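Local coordinates for 8-amino-8-demethylriboflavin N,N-dimethyltransferase (Streptomyces davawensis, PDB 4D7K), which catalyses the two S-adenosylmethionine-dependent N-methylations that turn 8-amino-8-demethylriboflavin into the antibiotic roseoflavin, the last steps of its biosynthesis, at residues R47-L52 / D82-A87; G177-F182 / G244-V249; P201-V206 / T227-V232. All coordinates share one frame; numbering follows the deposited sequence. Where two conformers were deposited one is given.

Interaction 1: R47-L52 / D82-A87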
loop_
_atom_site.group_PDB
_atom_site.type_symbol
_atom_site.label_atom_id
_atom_site.label_comp_id
_atom_site.label_asym_id
_atom_site.label_seq_id
_atom_site.Cartn_x
_atom_site.Cartn_y
_atom_site.Cartn_z
ATOM N N ARG A 47 -14.029 -2.396 24.332
ATOM C CA ARG A 47 -14.283 -1.052 24.832
ATOM C C ARG A 47 -15.238 -0.343 23.881
ATOM O O ARG A 47 -15.268 -0.644 22.688
ATOM C CB ARG A 47 -12.979 -0.258 24.967
ATOM C CG ARG A 47 -11.900 -0.923 25.814
ATOM C CD ARG A 47 -12.232 -0.853 27.292
ATOM N NE ARG A 47 -12.362 0.525 27.755
ATOM C CZ ARG A 47 -12.894 0.868 28.923
ATOM N NH1 ARG A 47 -13.349 -0.067 29.747
ATOM N NH2 ARG A 47 -12.970 2.144 29.267
ATOM N N THR A 48 -16.007 0.603 24.397
ATOM C CA THR A 48 -16.898 1.358 23.540
ATOM C C THR A 48 -16.136 2.462 22.818
ATOM O O THR A 48 -15.009 2.800 23.187
ATOM C CB THR A 48 -18.039 1.977 24.334
ATOM O OG1 THR A 48 -17.519 3.041 25.132
ATOM C CG2 THR A 48 -18.684 0.930 25.239
ATOM N N THR A 49 -16.758 3.022 21.785
ATOM C CA THR A 49 -16.185 4.149 21.060
ATOM C C THR A 49 -15.912 5.323 21.995
ATOM O O THR A 49 -14.840 5.923 21.950
ATOM C CB THR A 49 -17.115 4.615 19.928
ATOM O OG1 THR A 49 -17.373 3.519 19.045
ATOM C CG2 THR A 49 -16.472 5.746 19.146
ATOM N N ALA A 50 -16.888 5.638 22.839
ATOM C CA ALA A 50 -16.764 6.729 23.800
ATOM C C ALA A 50 -15.540 6.563 24.694
ATOM O O ALA A 50 -14.805 7.523 24.929
ATOM C CB ALA A 50 -18.018 6.829 24.644
ATOM N N ASP A 51 -15.328 5.348 25.195
ATOM C CA ASP A 51 -14.171 5.061 26.041
ATOM C C ASP A 51 -12.867 5.262 25.272
ATOM O O ASP A 51 -11.926 5.884 25.765
ATOM C CB ASP A 51 -14.229 3.630 26.586
ATOM C CG ASP A 51 -15.317 3.436 27.630
ATOM O OD1 ASP A 51 -15.756 4.436 28.242
ATOM O OD2 ASP A 51 -15.723 2.271 27.845
ATOM N N LEU A 52 -12.816 4.718 24.063
ATOM C CA LEU A 52 -11.623 4.821 23.234
ATOM C C LEU A 52 -11.391 6.272 22.814
ATOM O O LEU A 52 -10.250 6.700 22.632
ATOM C CB LEU A 52 -11.745 3.905 22.016
ATOM C CG LEU A 52 -11.813 2.420 22.379
ATOM C CD1 LEU A 52 -12.174 1.564 21.180
ATOM C CD2 LEU A 52 -10.499 1.961 22.985
ATOM N N ASP A 82 -21.907 -0.464 20.341
ATOM C CA ASP A 82 -20.900 0.456 19.807
ATOM C C ASP A 82 -19.500 0.176 20.363
ATOM O O ASP A 82 -18.837 1.072 20.881
ATOM C CB ASP A 82 -21.317 1.904 20.098
ATOM C CG ASP A 82 -20.533 2.920 19.285
ATOM O OD1 ASP A 82 -19.882 2.521 18.296
ATOM O OD2 ASP A 82 -20.577 4.122 19.636
ATOM N N SER A 83 -19.059 -1.073 20.254
ATOM C CA SER A 83 -17.785 -1.483 20.834
ATOM C C SER A 83 -16.882 -2.164 19.814
ATOM O O SER A 83 -17.324 -2.544 18.733
ATOM C CB SER A 83 -18.016 -2.423 22.023
ATOM O OG SER A 83 -18.706 -1.767 23.072
ATOM N N PHE A 84 -15.607 -2.308 20.171
ATOM C CA PHE A 84 -14.658 -3.002 19.317
ATOM C C PHE A 84 -13.746 -3.880 20.150
ATOM O O PHE A 84 -13.497 -3.595 21.319
ATOM C CB PHE A 84 -13.842 -2.002 18.493
ATOM C CG PHE A 84 -14.677 -1.179 17.553
ATOM C CD1 PHE A 84 -15.265 0.001 17.979
ATOM C CD2 PHE A 84 -14.892 -1.600 16.253
ATOM C CE1 PHE A 84 -16.052 0.748 17.124
ATOM C CE2 PHE A 84 -15.674 -0.853 15.386
ATOM C CZ PHE A 84 -16.254 0.324 15.822
ATOM N N GLU A 85 -13.267 -4.964 19.554
ATOM C CA GLU A 85 -12.293 -5.818 20.214
ATOM C C GLU A 85 -11.297 -6.338 19.188
ATOM O O GLU A 85 -11.448 -6.097 17.994
ATOM C CB GLU A 85 -12.978 -6.973 20.950
ATOM C CG GLU A 85 -13.632 -8.022 20.070
ATOM C CD GLU A 85 -14.283 -9.124 20.893
ATOM O OE1 GLU A 85 -14.548 -8.877 22.089
ATOM O OE2 GLU A 85 -14.526 -10.230 20.358
ATOM N N LEU A 86 -10.281 -7.048 19.661
ATOM C CA LEU A 86 -9.193 -7.507 18.806
ATOM C C LEU A 86 -9.549 -8.706 17.934
ATOM O O LEU A 86 -9.998 -9.732 18.435
ATOM C CB LEU A 86 -7.977 -7.865 19.663
ATOM C CG LEU A 86 -7.156 -6.704 20.224
ATOM C CD1 LEU A 86 -6.088 -7.231 21.164
ATOM C CD2 LEU A 86 -6.530 -5.895 19.091
ATOM N N ALA A 87 -9.329 -8.571 16.630
ATOM C CA ALA A 87 -9.284 -9.725 15.734
ATOM C C ALA A 87 -7.837 -10.232 15.729
ATOM O O ALA A 87 -6.945 -9.516 16.185
ATOM C CB ALA A 87 -9.753 -9.340 14.325
#
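Arg47 and Phe84 form an antiparallel hydrogen-bonded pair in the small three-stranded sheet of the winged-helix-like dimerisation domain, where the short strand 47-48 lies at the edge beside the central strand 83-86. Backbone bonds pair the strands. Phe84 N gives its hydrogen to Arg47 O at 3.0 Å, and Arg47 N returns a longer bond of 3.3 Å to Phe84 O. One step on, at the non-hydrogen-bonded pair Thr48-Ser83, the chains close to 4.0 Å between the two CA atoms, and Thr48 CA sends a C-H toward Asp82 O. One further backbone bond, from Thr49 N at the start of helix 49-56 to the same oxygen, follows the last bridge.

Apolar packing is added by the Phe84 ring, which leans on Leu67 of helix 60-72.

Side-chain hydrogen bonds fix the junction of strand and helix. Thr48 is the N-cap: its OG1 accepts from Asp51 N at 3.2 Å, while its CG2 rests against Ser83 OG, which is itself bonded to Glu81 O. Asp82, in the turn before the strand, has CG anti to the backbone N (chi1 -165°), swung toward Thr49, and its OD2 forms a salt bridge with Arg64 of helix 60-72. Thr49 OG1, at the edge of the Phe84 ring and 3.6 Å from Phe84 CE1, donates to Asp82 OD1 at 2.8 Å, meeting the oxygen from above the carboxylate plane.

Interaction 2: G177-F182 / G244-V249; sequences GRFTRF and GCDAYV
Asp246 receives the backbone of Thr180 and Arg181 where strands 181-185 and 247-251 begin, a parallel pair at the centre of the Rossmann-like methyltransferase sheet. Its two carboxylate oxygens take one each of two successive amides: OD2 takes Thr180 N through its syn lone pair at 3.0 Å (165° at the hydrogen), and OD1 takes Arg181 N in a weak, bent bond. Arg181 O in turn accepts weak bonds from both Asp246 N and Ala247 N. Asp246 OD1 also lies 2.8 Å from Arg181 O, an acceptor pair that probably repels, in keeping with the weak bonds beside it.

Around these bonds, Ala247 CB sits over one face of the Phe179 ring in a CH-pi contact, 4.2 Å from the centroid, and also touches Phe182 CD2. Arg178 CG covers a face of the same phenyl ring. The extended Arg181 chain lies beside Cys245, whose SG is 3.4 Å above the guanidinium plane, toward its rim.

Farther out, strand 204-209 flanks strand 181-185, and backbone bonds to Arg280 hold Asp246 and Tyr248 on the other side. Chi1 of Asp246 (54°) holds CG between the backbone N and carbonyl carbon; the carboxylate beyond it is turned so that OD2 also touches Thr180 CG2 at 3.3 Å.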
loop_
_atom_site.group_PDB
_atom_site.type_symbol
_atom_site.label_atom_id
_atom_site.label_comp_id
_atom_site.label_asym_id
_atom_site.label_seq_id
_atom_site.Cartn_x
_atom_site.Cartn_y
_atom_site.Cartn_z
ATOM N N GLY A 177 23.138 -28.680 9.475
ATOM C CA GLY A 177 23.410 -29.810 10.344
ATOM C C GLY A 177 24.714 -30.546 10.086
ATOM O O GLY A 177 25.075 -31.449 10.842
ATOM N N ARG A 178 25.425 -30.175 9.028
ATOM C CA ARG A 178 26.694 -30.828 8.724
ATOM C C ARG A 178 27.879 -29.995 9.210
ATOM O O ARG A 178 29.024 -30.264 8.852
ATOM C CB ARG A 178 26.816 -31.116 7.221
ATOM C CG ARG A 178 26.892 -29.897 6.306
ATOM C CD ARG A 178 26.816 -30.339 4.845
ATOM N NE ARG A 178 27.104 -29.267 3.894
ATOM C CZ ARG A 178 28.304 -29.039 3.367
ATOM N NH1 ARG A 178 29.330 -29.805 3.704
ATOM N NH2 ARG A 178 28.480 -28.046 2.504
ATOM N N PHE A 179 27.596 -28.988 10.033
ATOM C CA PHE A 179 28.647 -28.201 10.671
ATOM C C PHE A 179 28.490 -28.267 12.185
ATOM O O PHE A 179 27.385 -28.457 12.693
ATOM C CB PHE A 179 28.615 -26.749 10.186
ATOM C CG PHE A 179 28.761 -26.608 8.700
ATOM C CD1 PHE A 179 29.996 -26.766 8.094
ATOM C CD2 PHE A 179 27.661 -26.321 7.907
ATOM C CE1 PHE A 179 30.133 -26.643 6.725
ATOM C CE2 PHE A 179 27.790 -26.195 6.540
ATOM C CZ PHE A 179 29.029 -26.357 5.947
ATOM N N THR A 180 29.595 -28.113 12.905
ATOM C CA THR A 180 29.578 -28.286 14.354
ATOM C C THR A 180 30.008 -27.042 15.121
ATOM O O THR A 180 29.872 -26.983 16.344
ATOM C CB THR A 180 30.483 -29.451 14.787
ATOM O OG1 THR A 180 30.595 -29.453 16.214
ATOM C CG2 THR A 180 31.869 -29.304 14.177
ATOM N N ARG A 181 30.534 -26.052 14.410
ATOM C CA ARG A 181 30.941 -24.811 15.054
ATOM C C ARG A 181 30.671 -23.602 14.162
ATOM O O ARG A 181 31.300 -23.424 13.118
ATOM C CB ARG A 181 32.418 -24.863 15.444
ATOM C CG ARG A 181 32.818 -23.752 16.394
ATOM C CD ARG A 181 34.273 -23.852 16.811
ATOM N NE ARG A 181 34.652 -22.735 17.672
ATOM C CZ ARG A 181 35.905 -22.411 17.969
ATOM N NH1 ARG A 181 36.913 -23.119 17.473
ATOM N NH2 ARG A 181 36.151 -21.375 18.759
ATOM N N PHE A 182 29.732 -22.769 14.591
ATOM C CA PHE A 182 29.296 -21.633 13.797
ATOM C C PHE A 182 29.928 -20.331 14.264
ATOM O O PHE A 182 30.137 -20.120 15.457
ATOM C CB PHE A 182 27.772 -21.521 13.842
ATOM C CG PHE A 182 27.063 -22.743 13.339
ATOM C CD1 PHE A 182 26.760 -23.788 14.197
ATOM C CD2 PHE A 182 26.704 -22.848 12.005
ATOM C CE1 PHE A 182 26.110 -24.917 13.733
ATOM C CE2 PHE A 182 26.052 -23.975 11.534
ATOM C CZ PHE A 182 25.756 -25.011 12.400
ATOM N N GLY A 244 39.191 -21.760 13.890
ATOM C CA GLY A 244 38.885 -23.171 14.028
ATOM C C GLY A 244 37.421 -23.502 13.818
ATOM O O GLY A 244 36.993 -24.633 14.048
ATOM N N CYS A 245 36.647 -22.514 13.384
ATOM C CA CYS A 245 35.241 -22.738 13.083
ATOM C C CYS A 245 35.101 -23.331 11.685
ATOM O O CYS A 245 35.842 -22.969 10.772
ATOM C CB CYS A 245 34.449 -21.435 13.205
ATOM S SG CYS A 245 34.425 -20.745 14.882
ATOM N N ASP A 246 34.164 -24.258 11.522
ATOM C CA ASP A 246 33.987 -24.919 10.236
ATOM C C ASP A 246 32.829 -24.302 9.453
ATOM O O ASP A 246 32.504 -24.747 8.353
ATOM C CB ASP A 246 33.772 -26.425 10.424
ATOM C CG ASP A 246 32.640 -26.741 11.380
ATOM O OD1 ASP A 246 32.360 -25.912 12.267
ATOM O OD2 ASP A 246 32.033 -27.824 11.246
ATOM N N ALA A 247 32.220 -23.266 10.023
ATOM C CA ALA A 247 31.171 -22.525 9.333
ATOM C C ALA A 247 31.194 -21.055 9.735
ATOM O O ALA A 247 31.023 -20.722 10.905
ATOM C CB ALA A 247 29.805 -23.135 9.621
ATOM N N TYR A 248 31.420 -20.183 8.758
ATOM C CA TYR A 248 31.404 -18.743 8.982
ATOM C C TYR A 248 30.222 -18.118 8.259
ATOM O O TYR A 248 29.997 -18.384 7.077
ATOM C CB TYR A 248 32.711 -18.104 8.513
ATOM C CG TYR A 248 33.896 -18.454 9.375
ATOM C CD1 TYR A 248 34.524 -19.686 9.257
ATOM C CD2 TYR A 248 34.392 -17.551 10.309
ATOM C CE1 TYR A 248 35.607 -20.011 10.048
ATOM C CE2 TYR A 248 35.479 -17.869 11.103
ATOM C CZ TYR A 248 36.083 -19.101 10.967
ATOM O OH TYR A 248 37.166 -19.426 11.751
ATOM N N VAL A 249 29.465 -17.287 8.970
ATOM C CA VAL A 249 28.233 -16.727 8.429
ATOM C C VAL A 249 28.275 -15.200 8.350
ATOM O O VAL A 249 28.543 -14.525 9.342
ATOM C CB VAL A 249 27.017 -17.157 9.271
ATOM C CG1 VAL A 249 25.735 -16.601 8.675
ATOM C CG2 VAL A 249 26.955 -18.682 9.382
#

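Interaction 3: P201-V206 / T227-V232; sequences PSSTGV and TERVEV
The beta-alpha-beta unit made of strand 204-209, helix 214-223 and strand 230-234 brings its two strands together here, at the edge of the Rossmann-like sheet that characterises class I methyltransferases. Over the short segments the strand axes run parallel within 12°, 4.6 Å apart at their closest. Gly205 supplies both backbone bonds: its N donates to Arg229 O at 2.9 Å, and its O accepts from Glu231 N at 3.0 Å. Val230 CA adds a C-H contact to Gly205 O.

Just before the strands, the side chain of Arg229 reaches back across to the first segment. Its bend at chi3 (59°) places NE beside Ser203 O, and the guanidinium grips that oxygen side-on with two nitrogens. Arg229 NE lies 2.9 Å from Ser203 O, nearly in line with the carbonyl; Arg229 NH2, at 2.8 Å from Ser203 O, comes in tilted from the carbonyl plane. The oxygen itself lies within 5° of the guanidinium plane. Pro201 O is over one face of the group, and NH2 also bonds Leu197 O at the end of helix 191-199. Ser203 OG turns to Val200 O.

On one sheet face Val206 and Glu231 lie side by side, Val206 CG2 4.1 Å from Glu231 OE1, and Glu231 OE2 in a salt bridge to Arg233. Val230, on the other, packs on Leu193, Leu197 and Leu221 of the two flanking helices. With Leu197 O and Ser203 O converging on one guanidinium, the arginine's positive charge probably offsets their negative ends and ties the loop before strand 204-209 to the edge strand.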
loop_
_atom_site.group_PDB
_atom_site.type_symbol
_atom_site.label_atom_id
_atom_site.label_comp_id
_atom_site.label_asym_id
_atom_site.label_seq_id
_atom_site.Cartn_x
_atom_site.Cartn_y
_atom_site.Cartn_z
ATOM N N PRO A 201 21.250 -29.814 17.337
ATOM C CA PRO A 201 21.274 -30.039 18.789
ATOM C C PRO A 201 22.680 -30.183 19.367
ATOM O O PRO A 201 22.931 -29.741 20.488
ATOM C CB PRO A 201 20.486 -31.346 18.953
ATOM C CG PRO A 201 20.566 -32.015 17.623
ATOM C CD PRO A 201 20.559 -30.900 16.624
ATOM N N SER A 202 23.585 -30.791 18.609
ATOM C CA SER A 202 24.952 -30.980 19.072
ATOM C C SER A 202 25.907 -30.037 18.351
ATOM O O SER A 202 26.642 -30.453 17.455
ATOM C CB SER A 202 25.389 -32.433 18.869
ATOM O OG SER A 202 24.495 -33.328 19.509
ATOM N N SER A 203 25.892 -28.766 18.744
ATOM C CA SER A 203 26.758 -27.768 18.127
ATOM C C SER A 203 26.903 -26.525 18.997
ATOM O O SER A 203 26.087 -26.272 19.884
ATOM C CB SER A 203 26.222 -27.369 16.752
ATOM O OG SER A 203 25.064 -26.563 16.873
ATOM N N THR A 204 27.950 -25.751 18.734
ATOM C CA THR A 204 28.196 -24.513 19.459
ATOM C C THR A 204 28.316 -23.354 18.480
ATOM O O THR A 204 28.231 -23.548 17.266
ATOM C CB THR A 204 29.471 -24.594 20.316
ATOM O OG1 THR A 204 30.606 -24.801 19.468
ATOM C CG2 THR A 204 29.369 -25.738 21.315
ATOM N N GLY A 205 28.516 -22.151 19.009
ATOM C CA GLY A 205 28.594 -20.970 18.172
ATOM C C GLY A 205 29.454 -19.859 18.738
ATOM O O GLY A 205 29.764 -19.839 19.929
ATOM N N VAL A 206 29.849 -18.933 17.873
ATOM C CA VAL A 206 30.589 -17.751 18.289
ATOM C C VAL A 206 29.925 -16.510 17.707
ATOM O O VAL A 206 29.842 -16.357 16.489
ATOM C CB VAL A 206 32.065 -17.801 17.844
ATOM C CG1 VAL A 206 32.793 -16.545 18.297
ATOM C CG2 VAL A 206 32.752 -19.042 18.394
ATOM N N THR A 227 23.645 -19.690 26.711
ATOM C CA THR A 227 24.797 -19.006 27.288
ATOM C C THR A 227 26.047 -19.885 27.315
ATOM O O THR A 227 27.164 -19.399 27.136
ATOM C CB THR A 227 24.474 -18.521 28.715
ATOM O OG1 THR A 227 23.376 -17.602 28.662
ATOM C CG2 THR A 227 25.679 -17.835 29.353
ATOM N N GLU A 228 25.857 -21.183 27.517
ATOM C CA GLU A 228 26.987 -22.096 27.620
ATOM C C GLU A 228 27.414 -22.641 26.255
ATOM O O GLU A 228 28.443 -23.307 26.142
ATOM C CB GLU A 228 26.647 -23.250 28.564
ATOM C CG GLU A 228 27.790 -23.668 29.471
ATOM C CD GLU A 228 28.098 -22.637 30.548
ATOM O OE1 GLU A 228 27.270 -21.726 30.766
ATOM O OE2 GLU A 228 29.172 -22.744 31.179
ATOM N N ARG A 229 26.634 -22.348 25.222
ATOM C CA ARG A 229 26.922 -22.864 23.885
ATOM C C ARG A 229 27.418 -21.780 22.932
ATOM O O ARG A 229 27.926 -22.083 21.851
ATOM C CB ARG A 229 25.680 -23.544 23.299
ATOM C CG ARG A 229 25.287 -24.839 24.002
ATOM C CD ARG A 229 23.999 -25.404 23.426
ATOM N NE ARG A 229 24.122 -25.683 21.998
ATOM C CZ ARG A 229 23.093 -25.889 21.182
ATOM N NH1 ARG A 229 21.852 -25.842 21.646
ATOM N NH2 ARG A 229 23.306 -26.136 19.896
ATOM N N VAL A 230 27.274 -20.520 23.330
ATOM C CA VAL A 230 27.719 -19.408 22.495
ATOM C C VAL A 230 28.747 -18.521 23.192
ATOM O O VAL A 230 28.502 -17.989 24.275
ATOM C CB VAL A 230 26.542 -18.524 22.052
ATOM C CG1 VAL A 230 27.055 -17.241 21.409
ATOM C CG2 VAL A 230 25.646 -19.276 21.094
ATOM N N GLU A 231 29.905 -18.375 22.557
ATOM C CA GLU A 231 30.913 -17.421 22.994
ATOM C C GLU A 231 30.635 -16.068 22.348
ATOM O O GLU A 231 30.525 -15.970 21.126
ATOM C CB GLU A 231 32.313 -17.916 22.631
ATOM C CG GLU A 231 33.420 -16.910 22.884
ATOM C CD GLU A 231 34.753 -17.367 22.328
ATOM O OE1 GLU A 231 34.840 -18.524 21.864
ATOM O OE2 GLU A 231 35.711 -16.567 22.349
ATOM N N VAL A 232 30.513 -15.031 23.169
ATOM C CA VAL A 232 30.210 -13.696 22.669
ATOM C C VAL A 232 31.461 -12.820 22.640
ATOM O O VAL A 232 31.917 -12.335 23.677
ATOM C CB VAL A 232 29.127 -13.005 23.528
ATOM C CG1 VAL A 232 28.799 -11.632 22.967
ATOM C CG2 VAL A 232 27.877 -13.868 23.604
#

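Overall arrangement
Interactions 2 and 3 belong to one sheet, their centres 11 Å apart, and meet through the neighbouring strands 181-185 and 204-209: Phe182 O lies 2.7 Å from Val206 N and Phe182 N 3.2 Å from Thr204 O, both probable hydrogen bonds. Together they trace four adjacent parallel strands of the methyltransferase domain. Val206 of interaction 3 is about 10 Å, side chain to side chain, from Asp209 and from Phe237, both predicted to bind S-adenosylmethionine; interaction 2 lies away from those sites. Interaction 1 stands apart in the dimerisation domain, its centre 52 Å from that of interaction 2 and 47 Å from that of interaction 3.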